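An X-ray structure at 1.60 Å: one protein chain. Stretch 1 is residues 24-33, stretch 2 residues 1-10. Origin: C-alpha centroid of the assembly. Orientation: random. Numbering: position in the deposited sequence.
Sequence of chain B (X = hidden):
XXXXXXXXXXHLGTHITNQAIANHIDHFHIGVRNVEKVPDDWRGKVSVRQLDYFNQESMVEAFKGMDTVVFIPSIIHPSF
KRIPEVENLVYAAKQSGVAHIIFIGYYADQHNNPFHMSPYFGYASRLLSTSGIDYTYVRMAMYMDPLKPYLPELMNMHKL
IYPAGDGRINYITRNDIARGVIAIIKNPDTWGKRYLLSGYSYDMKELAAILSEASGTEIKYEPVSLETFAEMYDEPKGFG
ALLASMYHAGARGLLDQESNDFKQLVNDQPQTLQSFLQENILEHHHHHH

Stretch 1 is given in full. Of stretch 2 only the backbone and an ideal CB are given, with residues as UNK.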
# COMPACT_ATOMS: atom_id res chain seq x y z
N HIS B 24 7.49 22.45 26.16
CA HIS B 24 7.86 23.78 25.71
C HIS B 24 8.45 23.80 24.29
O HIS B 24 9.47 24.45 24.04
CB HIS B 24 8.85 24.40 26.71
CG HIS B 24 8.38 24.32 28.13
ND1 HIS B 24 7.21 24.90 28.57
CD2 HIS B 24 8.94 23.73 29.22
CE1 HIS B 24 7.06 24.66 29.86
NE2 HIS B 24 8.09 23.96 30.28
N ILE B 25 7.82 23.08 23.37
CA ILE B 25 8.30 23.06 21.99
C ILE B 25 7.87 24.36 21.32
O ILE B 25 6.68 24.64 21.21
CB ILE B 25 7.74 21.84 21.22
CG1 ILE B 25 8.14 20.55 21.94
CG2 ILE B 25 8.28 21.84 19.80
CD1 ILE B 25 7.58 19.28 21.31
N ASP B 26 8.84 25.16 20.90
CA ASP B 26 8.53 26.43 20.27
C ASP B 26 8.30 26.29 18.77
O ASP B 26 8.65 25.27 18.16
CB ASP B 26 9.66 27.44 20.54
CG ASP B 26 9.21 28.87 20.36
OD1 ASP B 26 8.14 29.24 20.90
OD2 ASP B 26 9.93 29.65 19.69
N HIS B 27 7.71 27.32 18.17
CA HIS B 27 7.42 27.34 16.74
C HIS B 27 6.42 26.24 16.39
O HIS B 27 6.42 25.72 15.27
CB HIS B 27 8.71 27.11 15.94
CG HIS B 27 9.87 27.92 16.42
ND1 HIS B 27 9.86 29.30 16.46
CD2 HIS B 27 11.09 27.55 16.88
CE1 HIS B 27 11.02 29.74 16.91
NE2 HIS B 27 11.79 28.70 17.17
N PHE B 28 5.55 25.91 17.34
CA PHE B 28 4.56 24.87 17.15
C PHE B 28 3.24 25.42 16.62
O PHE B 28 2.62 26.29 17.23
CB PHE B 28 4.33 24.14 18.47
CG PHE B 28 3.81 22.74 18.31
CD1 PHE B 28 2.44 22.48 18.27
CD2 PHE B 28 4.69 21.67 18.20
CE1 PHE B 28 1.96 21.18 18.13
CE2 PHE B 28 4.22 20.37 18.06
CZ PHE B 28 2.85 20.12 18.02
N HIS B 29 2.81 24.89 15.48
CA HIS B 29 1.58 25.32 14.84
C HIS B 29 0.66 24.12 14.71
O HIS B 29 1.12 22.98 14.67
CB HIS B 29 1.85 25.85 13.44
CG HIS B 29 2.86 26.96 13.38
ND1 HIS B 29 4.18 26.77 13.70
CD2 HIS B 29 2.73 28.26 13.03
CE1 HIS B 29 4.84 27.91 13.54
NE2 HIS B 29 3.98 28.83 13.13
N ILE B 30 -0.64 24.37 14.63
CA ILE B 30 -1.59 23.29 14.45
C ILE B 30 -2.53 23.64 13.30
O ILE B 30 -2.82 24.81 13.05
CB ILE B 30 -2.44 23.02 15.72
CG1 ILE B 30 -3.31 24.24 16.06
CG2 ILE B 30 -1.52 22.65 16.88
CD1 ILE B 30 -4.22 24.02 17.24
N GLY B 31 -2.97 22.61 12.58
CA GLY B 31 -3.87 22.79 11.46
C GLY B 31 -5.14 22.01 11.74
O GLY B 31 -5.12 20.78 11.78
N VAL B 32 -6.24 22.73 11.94
CA VAL B 32 -7.52 22.11 12.26
C VAL B 32 -8.65 22.55 11.34
O VAL B 32 -8.62 23.63 10.76
CB VAL B 32 -7.93 22.43 13.70
CG1 VAL B 32 -6.95 21.80 14.67
CG2 VAL B 32 -7.98 23.94 13.89
N ARG B 33 -9.67 21.70 11.22
CA ARG B 33 -10.82 22.01 10.37
C ARG B 33 -11.73 23.03 11.04
O ARG B 33 -12.28 23.92 10.38
CB ARG B 33 -11.60 20.73 10.05
CG ARG B 33 -12.04 19.95 11.27
CD ARG B 33 -12.66 18.61 10.90
NE ARG B 33 -13.86 18.75 10.07
CZ ARG B 33 -13.86 18.79 8.75
NH1 ARG B 33 -15.00 18.92 8.09
NH2 ARG B 33 -12.72 18.69 8.07
N UNK B 1 12.87 26.53 13.42
CA UNK B 1 12.25 25.37 12.72
C UNK B 1 10.76 25.32 13.05
O UNK B 1 10.37 24.98 14.17
CB UNK B 1 12.92 24.06 13.12
N UNK B 2 9.94 25.68 12.07
CA UNK B 2 8.50 25.70 12.26
C UNK B 2 7.87 24.33 12.07
O UNK B 2 7.98 23.72 11.01
CB UNK B 2 7.86 26.70 11.30
N UNK B 3 7.19 23.88 13.12
CA UNK B 3 6.53 22.58 13.15
C UNK B 3 5.02 22.75 13.06
O UNK B 3 4.45 23.62 13.72
CB UNK B 3 6.90 21.81 14.42
N UNK B 4 4.39 21.91 12.25
CA UNK B 4 2.95 21.95 12.07
C UNK B 4 2.35 20.57 12.32
O UNK B 4 2.76 19.59 11.70
CB UNK B 4 2.60 22.44 10.67
N UNK B 5 1.39 20.49 13.25
CA UNK B 5 0.71 19.24 13.55
C UNK B 5 -0.70 19.33 12.99
O UNK B 5 -1.48 20.19 13.41
CB UNK B 5 0.69 18.96 15.05
N UNK B 6 -1.05 18.46 12.04
CA UNK B 6 -2.41 18.50 11.49
C UNK B 6 -3.33 17.58 12.29
O UNK B 6 -2.87 16.61 12.89
CB UNK B 6 -2.41 18.10 10.01
N UNK B 7 -4.62 17.90 12.31
CA UNK B 7 -5.58 17.10 13.05
C UNK B 7 -5.32 17.13 14.55
O UNK B 7 -5.63 16.18 15.27
CB UNK B 7 -5.55 15.66 12.55
N UNK B 8 -4.78 18.26 15.01
CA UNK B 8 -4.43 18.45 16.41
C UNK B 8 -5.55 18.33 17.45
O UNK B 8 -5.27 18.06 18.62
CB UNK B 8 -3.80 19.84 16.55
N UNK B 9 -6.80 18.54 17.04
CA UNK B 9 -7.91 18.46 17.99
C UNK B 9 -8.50 17.05 18.10
O UNK B 9 -9.42 16.82 18.88
CB UNK B 9 -9.01 19.44 17.58
N UNK B 10 -7.96 16.11 17.33
CA UNK B 10 -8.45 14.74 17.40
C UNK B 10 -7.96 14.09 18.68
O UNK B 10 -7.23 14.70 19.45
CB UNK B 10 -8.00 13.93 16.18

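Positions 3 to 6 form a strand parallel to residues 28-32, and their CA-to-CB bonds alternate between the two faces of the sheet. At position 1 CA-to-CB points sideways, and the ideal CB lies 5.5 Å from CD2 of His 27; little restricts the choice. The deposited residue is Met 1, a selenomethionine, whose backbone O shares a donating water with Asp 26 O.

Position 2 also points sideways, its ideal CB 4.0 Å from CE1 of His 29. A polar side chain of modest length would suit the neighbourhood of the two histidines, though others would fit. It is Asn 2, with OD1 3.6 Å from His 29 CE1, near the plane of that ring.

Position 3 points to the sheet face that carries Phe 28 and Ile 30, its ideal CB 4.4 Å from Phe 28 CD2, with Ile 25 nearby: an apolar surface that invites Val, Ile, Leu or Met. Ile 3 fills it, CD1 lying 3.8 Å from Ile 25 CG2 and CG2 4.2 Å from Phe 28 CE2. Ile 3 N donates to His 27 O (2.9 Å). Ile 3 O accepts from His 29 N at 2.7 Å and from His 29 ND1 at 3.2 Å, so one carbonyl anchors backbone and side chain together.

Position 4 points to the sheet face that carries His 29. Glycine at 31 leaves space beside the strand, which a long, flexible side chain could reach. In Met 4, also selenomethionine, chi1 t and chi2 p bring SE to 3.2 Å from Gly 31 N, while CE packs 3.8 Å from His 29 CB. A CB on Gly 31 would stand 3.1 Å from SE, a tight approach.

Position 5 returns to the apolar face, its ideal CB 3.8 Å from Phe 28 CZ; branched or larger aliphatics suit it. Leu 5 packs there. Its N donates to His 29 O (2.9 Å), and its O receives Gly 31 N (3.0 Å).

Position 6 has its ideal CB 4.2 Å from Gly 31 O and tolerates many residues. Thr 6 bonds through OG1 elsewhere in the structure.

At position 7 the positive phi (64°) favours glycine. Gly 7 donates N to Gly 31 O (3.0 Å) and begins a type I turn.

Position 8 points toward stretch 1, with its ideal CB already 3.6 Å from Ile 30 CB, favouring something small and apolar. Ala 8 makes that contact.

Position 9 points sideways past Val 32; a small branched residue suits. Thr 9 places CG2 3.7 Å from Val 32 CG1. Position 10 meets nothing here; Gly 10 occupies an N-cap.

Stretch 2 (1-10) MNIMLTGATG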
# COMPACT_ATOMS: atom_id res chain seq x y z
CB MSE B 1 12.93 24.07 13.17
CG MSE B 1 12.75 22.90 12.22
SE MSE B 1 11.04 22.02 12.39
CE MSE B 1 11.50 20.80 13.82
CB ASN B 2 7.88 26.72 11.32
CG ASN B 2 8.41 28.12 11.58
OD1 ASN B 2 8.30 28.64 12.70
ND2 ASN B 2 9.00 28.73 10.56
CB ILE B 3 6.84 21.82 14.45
CG1 ILE B 3 8.34 21.75 14.68
CG2 ILE B 3 6.24 20.42 14.39
CD1 ILE B 3 8.72 21.23 16.05
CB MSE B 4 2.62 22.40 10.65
CG MSE B 4 1.30 21.89 10.11
SE MSE B 4 -0.22 22.77 10.91
CE MSE B 4 0.15 24.54 10.27
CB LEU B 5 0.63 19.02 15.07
CG LEU B 5 -0.21 17.80 15.50
CD1 LEU B 5 0.47 16.52 15.02
CD2 LEU B 5 -0.36 17.78 17.02
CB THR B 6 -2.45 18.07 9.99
OG1 THR B 6 -2.12 16.68 9.88
CG2 THR B 6 -1.46 18.89 9.17
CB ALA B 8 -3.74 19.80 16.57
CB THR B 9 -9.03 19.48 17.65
OG1 THR B 9 -9.42 19.33 16.28
CG2 THR B 9 -8.55 20.91 17.89
O HOH W 1 10.75 23.80 16.84
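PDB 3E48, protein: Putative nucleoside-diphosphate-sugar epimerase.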